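Side-chain contacts in uncharacterized protein (Klebsiella pneumoniae, PDB 2A2L), which is of unknown function but belongs to the HbpS-like family of haem-degrading proteins and assembles as eight copies of the chain: residues S82-G87 and G92-N97; V110-Q115 and D139-L144; G44-I49 and I62-A67. All coordinates share one frame; numbering follows the deposited sequence.

From the N terminus, interaction 3 comes first: it closes a loop of twelve residues and lays helix 59-72 on strand 46-51. Interaction 1 follows, closing a loop of four residues in the long loop between that helix and strand 107-111. Interaction 2 then brings the end of strand 107-111 to the end of helix 127-143, with 23 residues between. The three loops stand in series, so none nests in or crosses another. Interactions 2 and 3 both reach the antiparallel sheet, their centres about 17 Å apart, whereas interaction 1 lies out in the loop, its centre about 29 Å from that of interaction 2 and on the other side of the chain's centre.

Interaction 1: residues S82-G87 and G92-N97; sequences SAVQPG and GLQLTN
Polar contact between the segments rests on one hydrogen bond, from the Q94 side-chain amide to the V84 main-chain carbonyl. NE2 of Q94 lies 3.2 Å from O of V84, and the N-H points at it almost straight, at 167°. The carbonyl oxygen sits close to the amide plane of Q94, while the donor arrives tilted from the carbonyl plane of V84. The other end of the amide, OE1 of Q94, takes a weak bond from G92 N at 3.0 Å, so both ends of the group are engaged and its rotation is restrained. A chi1 of 53° and a bend at chi2 fold Q94 back over its own segment toward V84.

The apolar component joins V84 to L93: CG1 of V84 meets CB of L93 at 3.9 Å and CD2 of L93 at 4.1 Å. Separately, the Q94 amide lies over V84 in van der Waals contact, with OE1 of Q94 3.5 Å from CB of V84. Beyond the segments, V84 also packs on I103 and L93 on I62 of the second subunit, while Q94 is covered by Y91 of the third.

Within 92-97 a second polar network shapes the turn. O of L93 accepts both OG1 of T96, at 3.1 Å, and N of T96, at 3.3 Å, from the same face of its plane. The T96 hydroxyl in turn accepts from ND2 of N97, an amide that also reaches S58 O of the second subunit.

All four residues that touch across the segments are buried. The V84 carbonyl, in this buried spot, takes the Q94 amide as its donor, with the V84-L93 contact beside it. That chemistry is consistent with a side-chain amide supplying the donor that a regular strand or helix would take from its main chain.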
ATOM      1  N   SER A  82      -3.839  18.086  20.991  1.00 21.66           N
ATOM      2  CA  SER A  82      -4.970  18.022  21.923  1.00 21.57           C
ATOM      3  C   SER A  82      -6.282  17.531  21.292  1.00 21.48           C
ATOM      4  O   SER A  82      -7.122  16.942  21.971  1.00 21.51           O
ATOM      5  CB  SER A  82      -5.184  19.376  22.597  1.00 21.50           C
ATOM      6  OG  SER A  82      -4.941  20.434  21.678  1.00 21.68           O
ATOM      7  N   ALA A  83      -6.454  17.766  19.997  1.00 21.33           N
ATOM      8  CA  ALA A  83      -7.694  17.393  19.317  1.00 21.19           C
ATOM      9  C   ALA A  83      -7.793  15.896  18.981  1.00 21.09           C
ATOM     10  O   ALA A  83      -8.888  15.381  18.747  1.00 21.04           O
ATOM     11  CB  ALA A  83      -7.895  18.259  18.043  1.00 21.22           C
ATOM     12  N   VAL A  84      -6.657  15.204  18.968  1.00 20.93           N
ATOM     13  CA  VAL A  84      -6.594  13.836  18.460  1.00 20.90           C
ATOM     14  C   VAL A  84      -6.440  12.745  19.522  1.00 20.82           C
ATOM     15  O   VAL A  84      -6.333  11.570  19.184  1.00 20.78           O
ATOM     16  CB  VAL A  84      -5.517  13.673  17.359  1.00 20.90           C
ATOM     17  CG1 VAL A  84      -5.751  14.699  16.229  1.00 21.01           C
ATOM     18  CG2 VAL A  84      -4.108  13.839  17.953  1.00 20.86           C
ATOM     19  N   GLN A  85      -6.440  13.146  20.795  1.00 20.74           N
ATOM     20  CA  GLN A  85      -6.382  12.218  21.933  1.00 20.67           C
ATOM     21  C   GLN A  85      -7.668  11.393  21.955  1.00 20.66           C
ATOM     22  O   GLN A  85      -8.726  11.906  21.565  1.00 20.67           O
ATOM     23  CB  GLN A  85      -6.249  12.991  23.267  1.00 20.66           C
ATOM     24  CG  GLN A  85      -5.031  13.919  23.387  1.00 20.52           C
ATOM     25  CD  GLN A  85      -3.734  13.256  22.983  1.00  9.74           C
ATOM     26  OE1 GLN A  85      -3.258  12.298  23.622  1.00 13.39           O
ATOM     27  NE2 GLN A  85      -3.175  13.720  21.887  1.00  7.80           N
ATOM     28  N   PRO A  86      -7.586  10.113  22.393  1.00 20.63           N
ATOM     29  CA  PRO A  86      -8.796   9.341  22.713  1.00 20.63           C
ATOM     30  C   PRO A  86      -9.806  10.218  23.447  1.00 20.62           C
ATOM     31  O   PRO A  86      -9.414  10.991  24.320  1.00 20.72           O
ATOM     32  CB  PRO A  86      -8.277   8.238  23.652  1.00 20.61           C
ATOM     33  CG  PRO A  86      -6.793   8.106  23.347  1.00 20.63           C
ATOM     34  CD  PRO A  86      -6.349   9.317  22.566  1.00 20.62           C
ATOM     35  N   GLY A  87     -11.077  10.148  23.071  1.00 20.57           N
ATOM     36  CA  GLY A  87     -12.082  10.987  23.703  1.00 20.47           C
ATOM     37  C   GLY A  87     -12.236  12.413  23.177  1.00 20.42           C
ATOM     38  O   GLY A  87     -13.220  13.070  23.505  1.00 20.42           O
ATOM     39  N   GLY A  92      -8.700   9.930  15.752  1.00 19.52           N
ATOM     40  CA  GLY A  92      -8.683   9.141  14.520  1.00 19.49           C
ATOM     41  C   GLY A  92      -8.250   9.915  13.282  1.00 19.47           C
ATOM     42  O   GLY A  92      -8.092   9.341  12.215  1.00 19.52           O
ATOM     43  N   LEU A  93      -8.037  11.221  13.425  1.00 19.46           N
ATOM     44  CA  LEU A  93      -7.424  12.035  12.371  1.00 19.39           C
ATOM     45  C   LEU A  93      -6.068  11.515  11.908  1.00 19.36           C
ATOM     46  O   LEU A  93      -5.667  11.703  10.739  1.00 19.39           O
ATOM     47  CB  LEU A  93      -7.267  13.460  12.865  1.00 19.38           C
ATOM     48  CG  LEU A  93      -6.812  14.490  11.844  1.00 19.47           C
ATOM     49  CD1 LEU A  93      -7.703  14.454  10.613  1.00 23.31           C
ATOM     50  CD2 LEU A  93      -6.794  15.854  12.469  1.00 13.67           C
ATOM     51  N   GLN A  94      -5.372  10.858  12.830  1.00 19.29           N
ATOM     52  CA  GLN A  94      -4.014  10.388  12.625  1.00 19.27           C
ATOM     53  C   GLN A  94      -3.977   9.131  11.729  1.00 19.30           C
ATOM     54  O   GLN A  94      -2.888   8.690  11.295  1.00 19.27           O
ATOM     55  CB  GLN A  94      -3.380  10.086  13.983  1.00 19.27           C
ATOM     56  CG  GLN A  94      -4.220   9.147  14.864  1.00 19.16           C
ATOM     57  CD  GLN A  94      -5.050   9.906  15.866  1.00 19.60           C
ATOM     58  OE1 GLN A  94      -5.828  10.788  15.491  1.00 24.77           O
ATOM     59  NE2 GLN A  94      -4.873   9.594  17.158  1.00 14.91           N
ATOM     60  N   LEU A  95      -5.164   8.577  11.458  1.00 19.24           N
ATOM     61  CA  LEU A  95      -5.308   7.392  10.637  1.00 19.28           C
ATOM     62  C   LEU A  95      -5.632   7.728   9.189  1.00 19.25           C
ATOM     63  O   LEU A  95      -5.483   6.901   8.299  1.00 19.23           O
ATOM     64  CB  LEU A  95      -6.350   6.461  11.236  1.00 19.25           C
ATOM     65  CG  LEU A  95      -5.875   5.877  12.571  1.00 19.41           C
ATOM     66  CD1 LEU A  95      -7.013   5.159  13.252  1.00 32.36           C
ATOM     67  CD2 LEU A  95      -4.709   4.911  12.349  1.00 19.61           C
ATOM     68  N   THR A  96      -6.036   8.968   8.955  1.00 19.30           N
ATOM     69  CA  THR A  96      -6.386   9.412   7.601  1.00 19.28           C
ATOM     70  C   THR A  96      -5.168   9.814   6.776  1.00 19.32           C
ATOM     71  O   THR A  96      -4.053   9.860   7.289  1.00 19.36           O
ATOM     72  CB  THR A  96      -7.418  10.543   7.631  1.00 19.22           C
ATOM     73  OG1 THR A  96      -6.756  11.801   7.794  1.00 19.22           O
ATOM     74  CG2 THR A  96      -8.400  10.315   8.744  1.00 18.97           C
ATOM     75  N   ASN A  97      -5.386  10.048   5.481  1.00 19.42           N
ATOM     76  CA  ASN A  97      -4.343  10.482   4.563  1.00 19.49           C
ATOM     77  C   ASN A  97      -3.087   9.619   4.519  1.00 19.62           C
ATOM     78  O   ASN A  97      -1.972  10.145   4.523  1.00 19.62           O
ATOM     79  CB  ASN A  97      -3.966  11.922   4.867  1.00 19.47           C
ATOM     80  CG  ASN A  97      -5.001  12.865   4.426  1.00 19.31           C
ATOM     81  OD1 ASN A  97      -5.021  13.253   3.269  1.00 17.12           O
ATOM     82  ND2 ASN A  97      -5.910  13.225   5.327  1.00 20.30           N
TER

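Interaction 2: residues V110-Q115 and D139-L144; sequences VIFNEQ and DCFSAL
F141 lays one face of its ring under the CG1 methyl of V110, while its rim is directed at the ring of F112. The methyl stands 3.8 Å from the F141 centroid, 17° off the ring normal, which is the geometry of a CH-pi contact; CE2 and CD2 of F141 are the nearest ring atoms to CG1, each at 3.7 Å. A chi1 of -180° at V110 turns CG1, rather than CG2, toward the F141 face.

The two phenylalanines form a T-shaped pair. Their centroids are 5.3 Å apart and their planes stand at 79°, with F141 offering its edge and F112 its face. CZ of F141 lies over the rim of the F112 ring rather than its middle, 4.0 Å from CG of F112, and CE2 of F141 comes within 3.8 Å of CD1 of F112. On the opposite face of F112, OD1 of the next residue, N113, stands over the ring centre.

No hydrogen bond crosses between the segments; the polar bonds beside the rings are made within one segment or to another chain. F112 N donates to Q115 O at 2.8 Å across a two-residue turn in which N113 and E114 both take left-handed helical angles, which fixes the backbone that carries the F112 ring. At the end of helix 127-143, K5 of the fourth subunit donates to the carbonyls of F141 and L144 and also makes a cation-pi contact with the F141 ring, so this site belongs to the assembly as well.

I117, I12 and M20 add further apolar contacts around F141. An aromatic from the C-terminal helix packed on the end of a beta hairpin in this way is consistent with the helix-against-antiparallel-sheet layering of the GAF clan.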
ATOM      1  N   VAL A 110       4.653  28.202   6.743  1.00 25.40           N
ATOM      2  CA  VAL A 110       5.382  29.437   6.475  1.00 25.70           C
ATOM      3  C   VAL A 110       4.376  30.485   6.013  1.00 25.89           C
ATOM      4  O   VAL A 110       3.713  30.292   4.995  1.00 25.92           O
ATOM      5  CB  VAL A 110       6.447  29.239   5.362  1.00 25.69           C
ATOM      6  CG1 VAL A 110       7.198  30.539   5.099  1.00 25.78           C
ATOM      7  CG2 VAL A 110       7.418  28.131   5.723  1.00 25.58           C
ATOM      8  N   ILE A 111       4.262  31.575   6.763  1.00 26.17           N
ATOM      9  CA  ILE A 111       3.231  32.581   6.510  1.00 26.49           C
ATOM     10  C   ILE A 111       3.820  33.877   5.945  1.00 26.71           C
ATOM     11  O   ILE A 111       4.547  34.609   6.629  1.00 26.80           O
ATOM     12  CB  ILE A 111       2.421  32.899   7.783  1.00 26.44           C
ATOM     13  CG1 ILE A 111       1.623  31.671   8.232  1.00 26.46           C
ATOM     14  CG2 ILE A 111       1.534  34.129   7.588  1.00 26.46           C
ATOM     15  CD1 ILE A 111       1.726  31.424   9.718  1.00 27.24           C
ATOM     16  N   PHE A 112       3.492  34.160   4.696  1.00 26.99           N
ATOM     17  CA  PHE A 112       3.958  35.369   4.040  1.00 27.26           C
ATOM     18  C   PHE A 112       2.743  36.108   3.484  1.00 27.43           C
ATOM     19  O   PHE A 112       1.996  35.548   2.679  1.00 27.51           O
ATOM     20  CB  PHE A 112       4.916  34.998   2.912  1.00 27.24           C
ATOM     21  CG  PHE A 112       5.861  36.114   2.488  1.00 27.37           C
ATOM     22  CD1 PHE A 112       6.576  36.858   3.432  1.00 36.79           C
ATOM     23  CD2 PHE A 112       6.080  36.367   1.136  1.00 37.86           C
ATOM     24  CE1 PHE A 112       7.463  37.856   3.037  1.00 40.97           C
ATOM     25  CE2 PHE A 112       6.972  37.363   0.724  1.00 38.58           C
ATOM     26  CZ  PHE A 112       7.663  38.111   1.680  1.00 36.32           C
ATOM     27  N   ASN A 113       2.550  37.351   3.930  1.00 27.62           N
ATOM     28  CA  ASN A 113       1.492  38.231   3.432  1.00 27.79           C
ATOM     29  C   ASN A 113       0.145  37.604   3.738  1.00 27.87           C
ATOM     30  O   ASN A 113      -0.687  37.402   2.839  1.00 27.96           O
ATOM     31  CB  ASN A 113       1.624  38.522   1.923  1.00 27.78           C
ATOM     32  CG  ASN A 113       3.004  39.055   1.532  1.00 27.88           C
ATOM     33  OD1 ASN A 113       3.619  39.833   2.273  1.00 40.09           O
ATOM     34  ND2 ASN A 113       3.489  38.643   0.352  1.00 30.06           N
ATOM     35  N   GLU A 114      -0.045  37.267   5.009  1.00 27.92           N
ATOM     36  CA  GLU A 114      -1.296  36.670   5.463  1.00 27.96           C
ATOM     37  C   GLU A 114      -1.758  35.479   4.578  1.00 27.92           C
ATOM     38  O   GLU A 114      -2.884  35.441   4.061  1.00 27.96           O
ATOM     39  CB  GLU A 114      -2.348  37.773   5.585  1.00 28.00           C
ATOM     40  CG  GLU A 114      -2.066  38.726   6.772  1.00 28.06           C
ATOM     41  CD  GLU A 114      -2.581  40.140   6.525  1.00 43.46           C
ATOM     42  OE1 GLU A 114      -3.018  40.421   5.384  1.00 44.04           O
ATOM     43  OE2 GLU A 114      -2.545  40.967   7.471  1.00 46.51           O
ATOM     44  N   GLN A 115      -0.855  34.519   4.404  1.00 27.86           N
ATOM     45  CA  GLN A 115      -1.010  33.463   3.422  1.00 27.78           C
ATOM     46  C   GLN A 115       0.017  32.388   3.704  1.00 27.71           C
ATOM     47  O   GLN A 115       1.154  32.688   4.093  1.00 27.70           O
ATOM     48  CB  GLN A 115      -0.754  34.024   2.032  1.00 27.84           C
ATOM     49  CG  GLN A 115      -1.377  33.241   0.888  1.00 27.85           C
ATOM     50  CD  GLN A 115      -0.754  33.624  -0.433  1.00 33.68           C
ATOM     51  OE1 GLN A 115      -0.810  32.872  -1.399  1.00 15.54           O
ATOM     52  NE2 GLN A 115      -0.133  34.799  -0.475  1.00 40.39           N
ATOM     53  N   ASP A 139      12.209  32.092  11.372  1.00 36.32           N
ATOM     54  CA  ASP A 139      12.950  33.294  11.728  1.00 36.74           C
ATOM     55  C   ASP A 139      14.051  33.653  10.726  1.00 36.99           C
ATOM     56  O   ASP A 139      14.361  34.843  10.539  1.00 37.06           O
ATOM     57  CB  ASP A 139      13.571  33.126  13.116  1.00 36.68           C
ATOM     58  CG  ASP A 139      12.623  33.501  14.223  1.00 36.76           C
ATOM     59  OD1 ASP A 139      11.605  34.161  13.930  1.00 31.80           O
ATOM     60  OD2 ASP A 139      12.903  33.143  15.392  1.00 49.42           O
ATOM     61  N   CYS A 140      14.653  32.632  10.110  1.00 37.34           N
ATOM     62  CA  CYS A 140      15.596  32.839   9.010  1.00 37.63           C
ATOM     63  C   CYS A 140      14.834  33.364   7.794  1.00 37.84           C
ATOM     64  O   CYS A 140      15.239  34.361   7.176  1.00 37.86           O
ATOM     65  CB  CYS A 140      16.354  31.535   8.691  1.00 37.61           C
ATOM     66  SG  CYS A 140      17.222  31.410   7.068  1.00 37.62           S
ATOM     67  N   PHE A 141      13.707  32.717   7.486  1.00 38.12           N
ATOM     68  CA  PHE A 141      12.931  33.059   6.300  1.00 38.39           C
ATOM     69  C   PHE A 141      12.610  34.542   6.306  1.00 38.56           C
ATOM     70  O   PHE A 141      12.945  35.254   5.359  1.00 38.64           O
ATOM     71  CB  PHE A 141      11.640  32.233   6.199  1.00 38.37           C
ATOM     72  CG  PHE A 141      10.670  32.742   5.152  1.00 38.39           C
ATOM     73  CD1 PHE A 141      10.913  32.531   3.801  1.00 38.08           C
ATOM     74  CD2 PHE A 141       9.529  33.441   5.521  1.00 40.34           C
ATOM     75  CE1 PHE A 141      10.037  33.002   2.840  1.00 35.72           C
ATOM     76  CE2 PHE A 141       8.647  33.924   4.563  1.00 41.58           C
ATOM     77  CZ  PHE A 141       8.904  33.699   3.221  1.00 41.24           C
ATOM     78  N   SER A 142      11.987  35.005   7.384  1.00 38.81           N
ATOM     79  CA  SER A 142      11.413  36.344   7.411  1.00 39.03           C
ATOM     80  C   SER A 142      12.478  37.422   7.293  1.00 39.20           C
ATOM     81  O   SER A 142      12.184  38.542   6.891  1.00 39.25           O
ATOM     82  CB  SER A 142      10.571  36.551   8.671  1.00 39.03           C
ATOM     83  OG  SER A 142      11.224  36.064   9.822  1.00 38.95           O
ATOM     84  N   ALA A 143      13.718  37.055   7.617  1.00 39.47           N
ATOM     85  CA  ALA A 143      14.876  37.957   7.570  1.00 39.73           C
ATOM     86  C   ALA A 143      15.418  38.184   6.154  1.00 39.88           C
ATOM     87  O   ALA A 143      15.914  39.276   5.834  1.00 39.98           O
ATOM     88  CB  ALA A 143      15.989  37.427   8.484  1.00 39.70           C
ATOM     89  N   LEU A 144      15.326  37.145   5.321  1.00 40.09           N
ATOM     90  CA  LEU A 144      15.843  37.144   3.943  1.00 40.25           C
ATOM     91  C   LEU A 144      15.443  38.356   3.078  1.00 40.36           C
ATOM     92  O   LEU A 144      14.297  38.815   3.130  1.00 40.37           O
ATOM     93  CB  LEU A 144      15.429  35.841   3.234  1.00 40.24           C
ATOM     94  CG  LEU A 144      16.321  34.620   3.448  1.00 40.23           C
ATOM     95  CD1 LEU A 144      15.526  33.320   3.369  1.00 41.68           C
ATOM     96  CD2 LEU A 144      17.441  34.617   2.446  1.00 42.11           C
TER

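Interaction 3: residues G44-I49 and I62-A67; sequences GNTLLI and ISLNKA
L64 sets its CD1 methyl in the corner formed by T46 and I49, and the closer approach is to T46. CD1 of L64 is 3.7 Å from OG1 of T46 and also 3.7 Å from CG2 of T46, so it meets both branches of the threonine. The leucine side chain crosses both partners at about a right angle. Its CG stands anti to the backbone N (chi1 -174°), which extends the branch point from the helix toward the strand.

The approach to I49 is longer: CD1 of I49 lies 3.9 Å from CD1 of L64 and 4.0 Å from CD2 of L64. Burial runs the other way, since I49 is buried whereas T46 and L64 keep some exposure. No hydrogen bond joins the segments, so the contact is purely van der Waals.

L64 also touches V40, and R100 of the long loop. Beside T46, L47 and L48 both face V39 in a classic beta bulge. Helix 59-72 thus lies on the sheet near strand 46-51, the outermost of this chain, with strand 36-41 alongside, and L48 and I49 pair antiparallel with a strand of the fifth subunit, which carries the sheet across the interface.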
ATOM      1  N   GLY A  44       2.053  21.686  -1.072  1.00 22.26           N
ATOM      2  CA  GLY A  44       2.431  20.558  -0.246  1.00 22.24           C
ATOM      3  C   GLY A  44       3.528  19.722  -0.854  1.00 22.20           C
ATOM      4  O   GLY A  44       3.850  18.639  -0.349  1.00 22.27           O
ATOM      5  N   ASN A  45       4.130  20.226  -1.927  1.00 22.12           N
ATOM      6  CA  ASN A  45       5.076  19.440  -2.697  1.00 22.03           C
ATOM      7  C   ASN A  45       6.524  19.612  -2.286  1.00 21.97           C
ATOM      8  O   ASN A  45       6.995  20.728  -2.111  1.00 21.96           O
ATOM      9  CB  ASN A  45       4.889  19.703  -4.190  1.00 22.05           C
ATOM     10  CG  ASN A  45       3.533  19.249  -4.671  1.00 22.11           C
ATOM     11  OD1 ASN A  45       3.141  18.092  -4.461  1.00 12.60           O
ATOM     12  ND2 ASN A  45       2.794  20.155  -5.295  1.00 28.84           N
ATOM     13  N   THR A  46       7.210  18.478  -2.154  1.00 21.86           N
ATOM     14  CA  THR A  46       8.537  18.407  -1.635  1.00 21.77           C
ATOM     15  C   THR A  46       9.425  19.362  -2.417  1.00 21.70           C
ATOM     16  O   THR A  46       9.528  19.253  -3.634  1.00 21.72           O
ATOM     17  CB  THR A  46       9.070  16.983  -1.775  1.00 21.76           C
ATOM     18  OG1 THR A  46       8.059  16.063  -1.375  1.00 21.87           O
ATOM     19  CG2 THR A  46      10.291  16.772  -0.930  1.00 21.83           C
ATOM     20  N   LEU A  47      10.024  20.321  -1.719  1.00 21.57           N
ATOM     21  CA  LEU A  47      11.099  21.125  -2.298  1.00 21.45           C
ATOM     22  C   LEU A  47      12.408  20.534  -1.825  1.00 21.40           C
ATOM     23  O   LEU A  47      13.248  20.179  -2.631  1.00 21.41           O
ATOM     24  CB  LEU A  47      11.007  22.588  -1.840  1.00 21.48           C
ATOM     25  CG  LEU A  47       9.933  23.494  -2.427  1.00 21.26           C
ATOM     26  CD1 LEU A  47       9.918  24.852  -1.705  1.00  6.38           C
ATOM     27  CD2 LEU A  47      10.164  23.681  -3.908  1.00 12.40           C
ATOM     28  N   LEU A  48      12.572  20.421  -0.511  1.00 21.31           N
ATOM     29  CA  LEU A  48      13.827  19.964   0.073  1.00 21.24           C
ATOM     30  C   LEU A  48      13.593  18.926   1.170  1.00 21.18           C
ATOM     31  O   LEU A  48      12.667  19.067   1.971  1.00 21.09           O
ATOM     32  CB  LEU A  48      14.594  21.143   0.651  1.00 21.25           C
ATOM     33  CG  LEU A  48      16.062  20.907   1.003  1.00 21.29           C
ATOM     34  CD1 LEU A  48      16.861  22.097   0.516  1.00 24.99           C
ATOM     35  CD2 LEU A  48      16.229  20.752   2.505  1.00 25.67           C
ATOM     36  N   ILE A  49      14.445  17.897   1.194  1.00 21.08           N
ATOM     37  CA  ILE A  49      14.669  17.059   2.386  1.00 21.04           C
ATOM     38  C   ILE A  49      16.158  16.902   2.659  1.00 21.00           C
ATOM     39  O   ILE A  49      16.888  16.484   1.781  1.00 21.04           O
ATOM     40  CB  ILE A  49      14.094  15.651   2.200  1.00 20.97           C
ATOM     41  CG1 ILE A  49      12.585  15.703   2.057  1.00 20.96           C
ATOM     42  CG2 ILE A  49      14.544  14.710   3.331  1.00 21.02           C
ATOM     43  CD1 ILE A  49      11.967  14.355   1.636  1.00 36.14           C
ATOM     44  N   ILE A  62       8.858  11.180   8.677  1.00 22.36           N
ATOM     45  CA  ILE A  62       8.343  12.065   9.727  1.00 22.36           C
ATOM     46  C   ILE A  62       8.547  13.538   9.388  1.00 22.35           C
ATOM     47  O   ILE A  62       7.598  14.311   9.404  1.00 22.43           O
ATOM     48  CB  ILE A  62       8.992  11.804  11.112  1.00 22.35           C
ATOM     49  CG1 ILE A  62       8.706  10.388  11.584  1.00 22.24           C
ATOM     50  CG2 ILE A  62       8.464  12.821  12.132  1.00 22.21           C
ATOM     51  CD1 ILE A  62       9.645   9.927  12.688  1.00  6.74           C
ATOM     52  N   SER A  63       9.783  13.920   9.088  1.00 22.35           N
ATOM     53  CA  SER A  63      10.104  15.330   8.836  1.00 22.35           C
ATOM     54  C   SER A  63       9.362  15.902   7.639  1.00 22.26           C
ATOM     55  O   SER A  63       8.781  16.993   7.732  1.00 22.31           O
ATOM     56  CB  SER A  63      11.610  15.534   8.678  1.00 22.32           C
ATOM     57  OG  SER A  63      11.869  16.669   7.867  1.00 22.56           O
ATOM     58  N   LEU A  64       9.373  15.169   6.523  1.00 22.20           N
ATOM     59  CA  LEU A  64       8.518  15.499   5.355  1.00 22.11           C
ATOM     60  C   LEU A  64       7.045  15.638   5.720  1.00 22.01           C
ATOM     61  O   LEU A  64       6.405  16.639   5.426  1.00 22.07           O
ATOM     62  CB  LEU A  64       8.696  14.481   4.219  1.00 22.11           C
ATOM     63  CG  LEU A  64       7.988  14.779   2.891  1.00 22.16           C
ATOM     64  CD1 LEU A  64       8.514  16.071   2.278  1.00  5.05           C
ATOM     65  CD2 LEU A  64       8.056  13.605   1.883  1.00 22.17           C
ATOM     66  N   ASN A  65       6.491  14.653   6.394  1.00 21.94           N
ATOM     67  CA  ASN A  65       5.056  14.721   6.670  1.00 21.84           C
ATOM     68  C   ASN A  65       4.622  15.771   7.663  1.00 21.75           C
ATOM     69  O   ASN A  65       3.492  16.232   7.607  1.00 21.69           O
ATOM     70  CB  ASN A  65       4.514  13.360   7.041  1.00 21.81           C
ATOM     71  CG  ASN A  65       4.700  12.383   5.943  1.00 21.95           C
ATOM     72  OD1 ASN A  65       4.515  12.711   4.753  1.00 24.69           O
ATOM     73  ND2 ASN A  65       5.090  11.178   6.305  1.00 15.60           N
ATOM     74  N   LYS A  66       5.525  16.144   8.561  1.00 21.68           N
ATOM     75  CA  LYS A  66       5.303  17.303   9.411  1.00 21.67           C
ATOM     76  C   LYS A  66       5.164  18.536   8.560  1.00 21.66           C
ATOM     77  O   LYS A  66       4.327  19.359   8.848  1.00 21.65           O
ATOM     78  CB  LYS A  66       6.432  17.491  10.430  1.00 21.65           C
ATOM     79  CG  LYS A  66       6.414  16.478  11.565  1.00 21.56           C
ATOM     80  CD  LYS A  66       7.665  16.587  12.421  1.00 16.54           C
ATOM     81  CE  LYS A  66       7.494  15.945  13.795  1.00 15.32           C
ATOM     82  NZ  LYS A  66       8.770  16.082  14.563  1.00 14.14           N
ATOM     83  N   ALA A  67       5.963  18.656   7.500  1.00 21.70           N
ATOM     84  CA  ALA A  67       5.870  19.838   6.640  1.00 21.77           C
ATOM     85  C   ALA A  67       4.540  19.790   5.889  1.00 21.81           C
ATOM     86  O   ALA A  67       3.774  20.761   5.878  1.00 21.83           O
ATOM     87  CB  ALA A  67       7.060  19.927   5.662  1.00 21.72           C
TER